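Local coordinates for cleavage stimulation factor 77 (Encephalitozoon cuniculi, PDB 2UY1), which probably binds mRNA and, like other members of the suppressor of forked family, probably works as a nuclear scaffold in mRNA 3'-end cleavage, at residues A[318-323]-A[448-453]; A[300-305]-A[326-331]. One frame throughout, in Å; residues are numbered along the deposited sequence.

The two contacts illustrate how a helical-repeat array combines sequential packing with a long-range return of the chain. From the N terminus, 300-305 comes first, running from the end of helix 282-300 into helix 302-312; 318-323 then leads into helix 319-333, which also carries 326-331. Interaction 2 closes a short loop of 20 residues, joining neighbouring helices 302-312 and 319-333. Interaction 1 spans 124 residues, 90 of them helical, and brings the loop after helix 434-446 back onto the start of helix 319-333. Their segments alternate, so the two loops cross rather than nest. With centres about 16 Å apart, the contacts touch directly where Phe448 CZ packs 3.8 Å from Phe327 CD2.

Interaction 1 (A[318-323]-A[448-453]); sequences GPHVFI and FLDLKI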
ATOM      1  N   GLY A 318     -21.471 -14.806  -1.468  1.00 20.26           N
ATOM      2  CA  GLY A 318     -20.309 -14.820  -0.577  1.00 18.37           C
ATOM      3  C   GLY A 318     -20.196 -13.535   0.224  1.00 17.19           C
ATOM      4  O   GLY A 318     -20.864 -12.554  -0.091  1.00 17.77           O
ATOM      5  N   PRO A 319     -19.355 -13.533   1.285  1.00 16.40           N
ATOM      6  CA  PRO A 319     -19.224 -12.341   2.112  1.00 14.68           C
ATOM      7  C   PRO A 319     -19.039 -10.952   1.386  1.00 14.84           C
ATOM      8  O   PRO A 319     -19.608  -9.980   1.836  1.00 13.51           O
ATOM      9  CB  PRO A 319     -18.039 -12.645   3.026  1.00 14.86           C
ATOM     10  CG  PRO A 319     -17.681 -14.014   2.846  1.00 17.63           C
ATOM     11  CD  PRO A 319     -18.588 -14.676   1.814  1.00 15.93           C
ATOM     12  N   HIS A 320     -18.195 -10.878   0.357  1.00 13.21           N
ATOM     13  CA  HIS A 320     -17.942  -9.665  -0.367  1.00 14.01           C
ATOM     14  C   HIS A 320     -19.223  -8.996  -0.861  1.00 14.52           C
ATOM     15  O   HIS A 320     -19.294  -7.749  -0.903  1.00 14.07           O
ATOM     16  CB  HIS A 320     -17.050  -9.995  -1.536  1.00 15.79           C
ATOM     17  CG  HIS A 320     -15.587 -10.154  -1.195  1.00 17.62           C
ATOM     18  ND1 HIS A 320     -15.017 -11.383  -0.916  1.00 23.35           N
ATOM     19  CD2 HIS A 320     -14.580  -9.251  -1.151  1.00 17.83           C
ATOM     20  CE1 HIS A 320     -13.719 -11.228  -0.713  1.00 20.17           C
ATOM     21  NE2 HIS A 320     -13.434  -9.943  -0.844  1.00 19.96           N
ATOM     22  N   VAL A 321     -20.244  -9.810  -1.196  1.00 15.08           N
ATOM     23  CA  VAL A 321     -21.504  -9.283  -1.775  1.00 14.65           C
ATOM     24  C   VAL A 321     -22.272  -8.488  -0.713  1.00 15.31           C
ATOM     25  O   VAL A 321     -22.687  -7.387  -0.991  1.00 16.65           O
ATOM     26  CB  VAL A 321     -22.347 -10.379  -2.550  1.00 14.00           C
ATOM     27  CG1 VAL A 321     -23.571  -9.772  -3.194  1.00 18.05           C
ATOM     28  CG2 VAL A 321     -21.538 -11.065  -3.615  1.00 11.41           C
ATOM     29  N   PHE A 322     -22.359  -9.023   0.514  1.00 16.10           N
ATOM     30  CA  PHE A 322     -22.862  -8.296   1.731  1.00 17.05           C
ATOM     31  C   PHE A 322     -22.091  -7.018   2.019  1.00 16.69           C
ATOM     32  O   PHE A 322     -22.698  -5.995   2.185  1.00 15.92           O
ATOM     33  CB  PHE A 322     -22.922  -9.213   2.997  1.00 16.15           C
ATOM     34  CG  PHE A 322     -23.865 -10.385   2.863  1.00 17.47           C
ATOM     35  CD1 PHE A 322     -25.219 -10.265   3.168  1.00 17.16           C
ATOM     36  CD2 PHE A 322     -23.405 -11.599   2.382  1.00 21.03           C
ATOM     37  CE1 PHE A 322     -26.097 -11.332   2.973  1.00 21.68           C
ATOM     38  CE2 PHE A 322     -24.279 -12.684   2.183  1.00 20.04           C
ATOM     39  CZ  PHE A 322     -25.628 -12.563   2.529  1.00 16.33           C
ATOM     40  N   ILE A 323     -20.758  -7.091   2.082  1.00 15.03           N
ATOM     41  CA  ILE A 323     -19.944  -5.900   2.334  1.00 13.52           C
ATOM     42  C   ILE A 323     -20.140  -4.831   1.274  1.00 14.09           C
ATOM     43  O   ILE A 323     -20.344  -3.649   1.591  1.00 15.64           O
ATOM     44  CB  ILE A 323     -18.382  -6.253   2.360  1.00 13.39           C
ATOM     45  CG1 ILE A 323     -18.086  -7.363   3.427  1.00 14.61           C
ATOM     46  CG2 ILE A 323     -17.653  -4.990   2.630  1.00 11.91           C
ATOM     47  CD1 ILE A 323     -16.677  -8.102   3.241  1.00 11.04           C
ATOM     48  N   PHE A 448     -13.043  -5.566  -6.404  1.00 17.53           N
ATOM     49  CA  PHE A 448     -13.582  -5.169  -5.076  1.00 17.46           C
ATOM     50  C   PHE A 448     -12.825  -5.794  -3.910  1.00 16.01           C
ATOM     51  O   PHE A 448     -12.768  -6.998  -3.745  1.00 16.26           O
ATOM     52  CB  PHE A 448     -15.081  -5.428  -4.995  1.00 16.19           C
ATOM     53  CG  PHE A 448     -15.731  -4.937  -3.699  1.00 16.30           C
ATOM     54  CD1 PHE A 448     -15.827  -3.577  -3.427  1.00 12.09           C
ATOM     55  CD2 PHE A 448     -16.218  -5.872  -2.753  1.00 14.13           C
ATOM     56  CE1 PHE A 448     -16.407  -3.109  -2.236  1.00 14.66           C
ATOM     57  CE2 PHE A 448     -16.773  -5.443  -1.588  1.00 16.36           C
ATOM     58  CZ  PHE A 448     -16.892  -4.031  -1.329  1.00 12.39           C
ATOM     59  N   LEU A 449     -12.186  -4.960  -3.129  1.00 18.75           N
ATOM     60  CA  LEU A 449     -11.387  -5.414  -2.002  1.00 19.59           C
ATOM     61  C   LEU A 449     -10.323  -6.399  -2.475  1.00 21.10           C
ATOM     62  O   LEU A 449      -9.592  -6.061  -3.407  1.00 22.09           O
ATOM     63  CB  LEU A 449     -12.280  -5.898  -0.875  1.00 19.68           C
ATOM     64  CG  LEU A 449     -13.207  -4.790  -0.349  1.00 18.61           C
ATOM     65  CD1 LEU A 449     -13.793  -5.418   0.900  1.00 13.80           C
ATOM     66  CD2 LEU A 449     -12.525  -3.487  -0.006  1.00 14.28           C
ATOM     67  N   ASP A 450     -10.268  -7.612  -1.938  1.00 23.20           N
ATOM     68  CA  ASP A 450      -9.307  -8.638  -2.465  1.00 24.76           C
ATOM     69  C   ASP A 450      -9.891  -9.484  -3.643  1.00 25.27           C
ATOM     70  O   ASP A 450      -9.274 -10.444  -4.075  1.00 25.68           O
ATOM     71  CB  ASP A 450      -8.901  -9.567  -1.325  1.00 25.59           C
ATOM     72  CG  ASP A 450     -10.104 -10.232  -0.694  1.00 27.82           C
ATOM     73  OD1 ASP A 450     -10.913  -9.498  -0.115  1.00 29.43           O
ATOM     74  OD2 ASP A 450     -10.276 -11.455  -0.854  1.00 31.44           O
ATOM     75  N   LEU A 451     -11.085  -9.161  -4.157  1.00 23.33           N
ATOM     76  CA  LEU A 451     -11.591  -9.902  -5.318  1.00 22.96           C
ATOM     77  C   LEU A 451     -11.030  -9.236  -6.565  1.00 23.39           C
ATOM     78  O   LEU A 451     -11.220  -8.007  -6.732  1.00 23.20           O
ATOM     79  CB  LEU A 451     -13.103  -9.804  -5.435  1.00 22.58           C
ATOM     80  CG  LEU A 451     -13.973 -10.615  -4.506  1.00 22.56           C
ATOM     81  CD1 LEU A 451     -15.423 -10.260  -4.737  1.00 19.96           C
ATOM     82  CD2 LEU A 451     -13.730 -12.086  -4.762  1.00 26.33           C
ATOM     83  N   LYS A 452     -10.319 -10.011  -7.404  1.00 21.94           N
ATOM     84  CA  LYS A 452      -9.655  -9.479  -8.600  1.00 22.94           C
ATOM     85  C   LYS A 452     -10.091 -10.318  -9.785  1.00 22.88           C
ATOM     86  O   LYS A 452     -10.195 -11.522  -9.673  1.00 23.87           O
ATOM     87  CB  LYS A 452      -8.122  -9.573  -8.522  1.00 22.63           C
ATOM     88  CG  LYS A 452      -7.425  -9.018  -7.274  1.00 25.97           C
ATOM     89  CD  LYS A 452      -7.833  -7.571  -7.029  1.00 29.22           C
ATOM     90  CE  LYS A 452      -6.645  -6.692  -6.600  1.00 30.86           C
ATOM     91  NZ  LYS A 452      -6.121  -7.244  -5.368  1.00 28.78           N
ATOM     92  N   ILE A 453     -10.350  -9.664 -10.911  1.00 22.78           N
ATOM     93  CA  ILE A 453     -10.523 -10.328 -12.201  1.00 22.98           C
ATOM     94  C   ILE A 453      -9.163 -10.945 -12.624  1.00 23.27           C
ATOM     95  O   ILE A 453      -8.115 -10.366 -12.347  1.00 20.94           O
ATOM     96  CB  ILE A 453     -10.858  -9.254 -13.240  1.00 24.25           C
ATOM     97  CG1 ILE A 453     -12.253  -8.655 -12.988  1.00 24.79           C
ATOM     98  CG2 ILE A 453     -10.670  -9.759 -14.678  1.00 27.18           C
ATOM     99  CD1 ILE A 453     -12.510  -7.425 -13.869  1.00 24.51           C
TER
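The His320 imidazole has Leu451 over one face, with Asp450 and Leu449 CB at its edge; the Phe448 ring carries Leu449 CG over one face and meets Ile323 CG2 at its edge. Phe448, Leu449, Asp450 and Leu451 form a type II' beta turn, placed after helix 434-446, against which His320 from the first turn of helix 319-333 packs. The turn is closed by two backbone bonds, Leu451 N to Phe448 O at 2.8 Å and Phe448 N to Leu451 O at 3.1 Å. Leu451 CG sits 3.6 Å from the centroid of the His320 ring, almost on its normal, a CH-pi contact. Leu355 of helix 354-367 also touches His320. Leu287 and Ile290 of helix 282-300 touch Leu451 and Phe448 respectively, so the turn lies against that helix as well. Phe448 additionally packs on Met396 of the second subunit. Asp450 CG stands between its backbone N and carbonyl carbon (chi1 57°), which carries OD1 to His320 NE2, the donor, at 2.7 Å; the acceptor lies nearly in the imidazole plane, but the proton reaches OD1 from above the carboxylate, whose plane is turned 44° from the ring.

Interaction 2 (A[300-305]-A[326-331]); sequences RGLELF and AFIEYY
Glu329 OE2 forms a salt bridge with Arg306 NE, just beyond 300-305, while approaching the edge of Phe305, 3.9 Å from CE2 and 4.0 Å from CD2. The oxygen lies near the ring plane, where the hydrogens carry partial positive charge, a placement that is probably mildly favourable. A bend at chi2 (-74°) brings the carboxylate back toward helix 302-312, and its OE2 also lies 4.2 Å from Leu302 CD2. Beside this polar end is an apolar patch. Ile328 CG2 meets the Phe305 ring obliquely, 3.7 Å from CE2, and stands 4.2 Å from Leu302 CD2. With its CG anti to the backbone N (chi1 168°), Phe305 extends its ring to Ile328. This is helix-to-helix packing in an all-helical repeat array, of the kind seen in the HAT repeats of CstF-77 proteins. Leu297 of helix 282-300 touches both Leu302 and Ile328, adding a third helix to the patch. Gly301, with a phi of 88°, ends that helix and occupies the N-cap position of the next, in whose first turn Phe305 N bonds to Gly301 O at 3.0 Å. Helix 319-333 also serves the dimer: Ile328 packs on Val397 of the second subunit, and the hydroxyls of Tyr330 and Tyr331 hydrogen-bond to the carbonyl oxygens of Ile367 and Arg366 of that same subunit.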
ATOM      1  N   ARG A 300     -31.359   1.367 -13.148  1.00 13.63           N
ATOM      2  CA  ARG A 300     -32.728   1.358 -12.605  1.00 15.65           C
ATOM      3  C   ARG A 300     -32.787   1.912 -11.166  1.00 15.48           C
ATOM      4  O   ARG A 300     -33.883   2.092 -10.609  1.00 16.24           O
ATOM      5  CB  ARG A 300     -33.331  -0.053 -12.704  1.00 13.51           C
ATOM      6  CG  ARG A 300     -33.592  -0.479 -14.206  1.00 12.92           C
ATOM      7  CD  ARG A 300     -34.117  -1.854 -14.319  1.00 17.34           C
ATOM      8  NE  ARG A 300     -33.835  -2.282 -15.658  1.00 23.97           N
ATOM      9  CZ  ARG A 300     -33.106  -3.344 -15.954  1.00 23.30           C
ATOM     10  NH1 ARG A 300     -32.661  -4.149 -14.991  1.00 26.29           N
ATOM     11  NH2 ARG A 300     -32.891  -3.627 -17.225  1.00 25.74           N
ATOM     12  N   GLY A 301     -31.620   2.185 -10.576  1.00 14.87           N
ATOM     13  CA  GLY A 301     -31.588   2.791  -9.243  1.00 13.52           C
ATOM     14  C   GLY A 301     -31.612   1.839  -8.085  1.00 14.18           C
ATOM     15  O   GLY A 301     -31.636   0.627  -8.274  1.00 12.28           O
ATOM     16  N   LEU A 302     -31.567   2.415  -6.850  1.00 14.97           N
ATOM     17  CA  LEU A 302     -31.553   1.641  -5.587  1.00 14.43           C
ATOM     18  C   LEU A 302     -32.639   0.617  -5.330  1.00 13.70           C
ATOM     19  O   LEU A 302     -32.401  -0.380  -4.707  1.00 11.58           O
ATOM     20  CB  LEU A 302     -31.539   2.582  -4.376  1.00 14.07           C
ATOM     21  CG  LEU A 302     -30.237   3.321  -4.158  1.00 15.15           C
ATOM     22  CD1 LEU A 302     -30.470   4.619  -3.387  1.00 17.35           C
ATOM     23  CD2 LEU A 302     -29.121   2.351  -3.534  1.00 12.81           C
ATOM     24  N   GLU A 303     -33.857   0.886  -5.759  1.00 13.99           N
ATOM     25  CA  GLU A 303     -34.940   0.018  -5.409  1.00 14.24           C
ATOM     26  C   GLU A 303     -34.800  -1.313  -6.175  1.00 14.91           C
ATOM     27  O   GLU A 303     -35.105  -2.359  -5.625  1.00 15.58           O
ATOM     28  CB  GLU A 303     -36.245   0.703  -5.768  1.00 13.50           C
ATOM     29  CG  GLU A 303     -36.679   1.893  -4.827  1.00 14.31           C
ATOM     30  CD  GLU A 303     -38.137   2.413  -5.130  1.00 15.19           C
ATOM     31  OE1 GLU A 303     -39.036   1.581  -5.269  1.00 14.13           O
ATOM     32  OE2 GLU A 303     -38.400   3.630  -5.285  1.00 16.25           O
ATOM     33  N   LEU A 304     -34.373  -1.254  -7.445  1.00 13.17           N
ATOM     34  CA  LEU A 304     -34.211  -2.450  -8.296  1.00 14.85           C
ATOM     35  C   LEU A 304     -32.870  -3.131  -7.940  1.00 13.21           C
ATOM     36  O   LEU A 304     -32.701  -4.358  -8.029  1.00 15.02           O
ATOM     37  CB  LEU A 304     -34.266  -2.036  -9.791  1.00 14.55           C
ATOM     38  CG  LEU A 304     -35.709  -1.878 -10.382  1.00 17.69           C
ATOM     39  CD1 LEU A 304     -36.510  -3.183 -10.196  1.00 14.31           C
ATOM     40  CD2 LEU A 304     -36.422  -0.705  -9.775  1.00 16.32           C
ATOM     41  N   PHE A 305     -31.916  -2.314  -7.528  1.00 14.56           N
ATOM     42  CA  PHE A 305     -30.656  -2.839  -6.891  1.00 15.65           C
ATOM     43  C   PHE A 305     -30.959  -3.774  -5.690  1.00 16.62           C
ATOM     44  O   PHE A 305     -30.434  -4.897  -5.593  1.00 17.03           O
ATOM     45  CB  PHE A 305     -29.825  -1.640  -6.492  1.00 15.26           C
ATOM     46  CG  PHE A 305     -28.656  -1.950  -5.591  1.00 17.31           C
ATOM     47  CD1 PHE A 305     -27.518  -2.580  -6.094  1.00 17.69           C
ATOM     48  CD2 PHE A 305     -28.681  -1.566  -4.257  1.00 18.70           C
ATOM     49  CE1 PHE A 305     -26.422  -2.817  -5.237  1.00 16.30           C
ATOM     50  CE2 PHE A 305     -27.626  -1.831  -3.432  1.00 19.66           C
ATOM     51  CZ  PHE A 305     -26.485  -2.458  -3.952  1.00 15.85           C
ATOM     52  N   ALA A 326     -23.709  -3.199   1.710  1.00 14.15           N
ATOM     53  CA  ALA A 326     -23.669  -2.314   2.875  1.00 13.87           C
ATOM     54  C   ALA A 326     -23.025  -0.988   2.586  1.00 13.97           C
ATOM     55  O   ALA A 326     -23.546   0.083   2.972  1.00 13.21           O
ATOM     56  CB  ALA A 326     -23.031  -3.003   4.116  1.00 13.77           C
ATOM     57  N   PHE A 327     -21.858  -1.015   1.948  1.00 13.15           N
ATOM     58  CA  PHE A 327     -21.263   0.262   1.452  1.00 12.03           C
ATOM     59  C   PHE A 327     -22.136   1.145   0.497  1.00 10.25           C
ATOM     60  O   PHE A 327     -22.112   2.356   0.517  1.00 10.35           O
ATOM     61  CB  PHE A 327     -19.967  -0.093   0.701  1.00 12.34           C
ATOM     62  CG  PHE A 327     -18.823  -0.617   1.594  1.00 15.20           C
ATOM     63  CD1 PHE A 327     -18.835  -0.448   2.998  1.00 14.01           C
ATOM     64  CD2 PHE A 327     -17.667  -1.156   0.996  1.00 16.70           C
ATOM     65  CE1 PHE A 327     -17.724  -0.942   3.838  1.00 13.55           C
ATOM     66  CE2 PHE A 327     -16.597  -1.583   1.784  1.00 15.75           C
ATOM     67  CZ  PHE A 327     -16.646  -1.476   3.243  1.00 11.59           C
ATOM     68  N   ILE A 328     -22.748   0.516  -0.491  1.00  9.89           N
ATOM     69  CA  ILE A 328     -23.458   1.207  -1.507  1.00 10.99           C
ATOM     70  C   ILE A 328     -24.640   1.875  -0.765  1.00 10.43           C
ATOM     71  O   ILE A 328     -24.873   3.027  -0.981  1.00 11.21           O
ATOM     72  CB  ILE A 328     -24.032   0.250  -2.534  1.00 12.35           C
ATOM     73  CG1 ILE A 328     -22.925  -0.329  -3.415  1.00 13.65           C
ATOM     74  CG2 ILE A 328     -25.216   0.933  -3.319  1.00 15.29           C
ATOM     75  CD1 ILE A 328     -22.020   0.677  -4.104  1.00 13.39           C
ATOM     76  N   GLU A 329     -25.239   1.201   0.200  1.00 10.37           N
ATOM     77  CA  GLU A 329     -26.373   1.804   0.959  1.00 12.72           C
ATOM     78  C   GLU A 329     -25.936   2.892   1.891  1.00 13.77           C
ATOM     79  O   GLU A 329     -26.529   3.945   1.931  1.00 14.39           O
ATOM     80  CB  GLU A 329     -27.118   0.707   1.785  1.00 12.34           C
ATOM     81  CG  GLU A 329     -27.891  -0.320   0.935  1.00 12.69           C
ATOM     82  CD  GLU A 329     -29.206   0.209   0.313  1.00 17.47           C
ATOM     83  OE1 GLU A 329     -29.620   1.292   0.630  1.00 14.71           O
ATOM     84  OE2 GLU A 329     -29.803  -0.482  -0.553  1.00 19.80           O
ATOM     85  N   TYR A 330     -24.855   2.685   2.629  1.00 14.93           N
ATOM     86  CA  TYR A 330     -24.385   3.825   3.407  1.00 15.89           C
ATOM     87  C   TYR A 330     -24.108   5.119   2.598  1.00 16.92           C
ATOM     88  O   TYR A 330     -24.541   6.254   2.965  1.00 18.54           O
ATOM     89  CB  TYR A 330     -23.131   3.447   4.209  1.00 16.89           C
ATOM     90  CG  TYR A 330     -22.757   4.634   5.077  1.00 19.51           C
ATOM     91  CD1 TYR A 330     -23.594   5.034   6.124  1.00 16.33           C
ATOM     92  CD2 TYR A 330     -21.590   5.357   4.836  1.00 20.03           C
ATOM     93  CE1 TYR A 330     -23.275   6.197   6.905  1.00 22.93           C
ATOM     94  CE2 TYR A 330     -21.271   6.510   5.615  1.00 21.48           C
ATOM     95  CZ  TYR A 330     -22.120   6.906   6.613  1.00 19.69           C
ATOM     96  OH  TYR A 330     -21.738   7.973   7.365  1.00 24.82           O
ATOM     97  N   TYR A 331     -23.305   4.973   1.551  1.00 16.17           N
ATOM     98  CA  TYR A 331     -22.798   6.134   0.798  1.00 15.39           C
ATOM     99  C   TYR A 331     -23.826   6.767  -0.080  1.00 14.89           C
ATOM    100  O   TYR A 331     -23.727   7.961  -0.357  1.00 13.35           O
ATOM    101  CB  TYR A 331     -21.504   5.755   0.035  1.00 15.94           C
ATOM    102  CG  TYR A 331     -20.382   5.581   1.093  1.00 17.08           C
ATOM    103  CD1 TYR A 331     -19.830   6.701   1.730  1.00 15.59           C
ATOM    104  CD2 TYR A 331     -19.973   4.317   1.519  1.00 19.39           C
ATOM    105  CE1 TYR A 331     -18.827   6.581   2.759  1.00 17.08           C
ATOM    106  CE2 TYR A 331     -18.924   4.164   2.562  1.00 19.80           C
ATOM    107  CZ  TYR A 331     -18.376   5.335   3.160  1.00 14.98           C
ATOM    108  OH  TYR A 331     -17.406   5.233   4.200  1.00 19.92           O
TER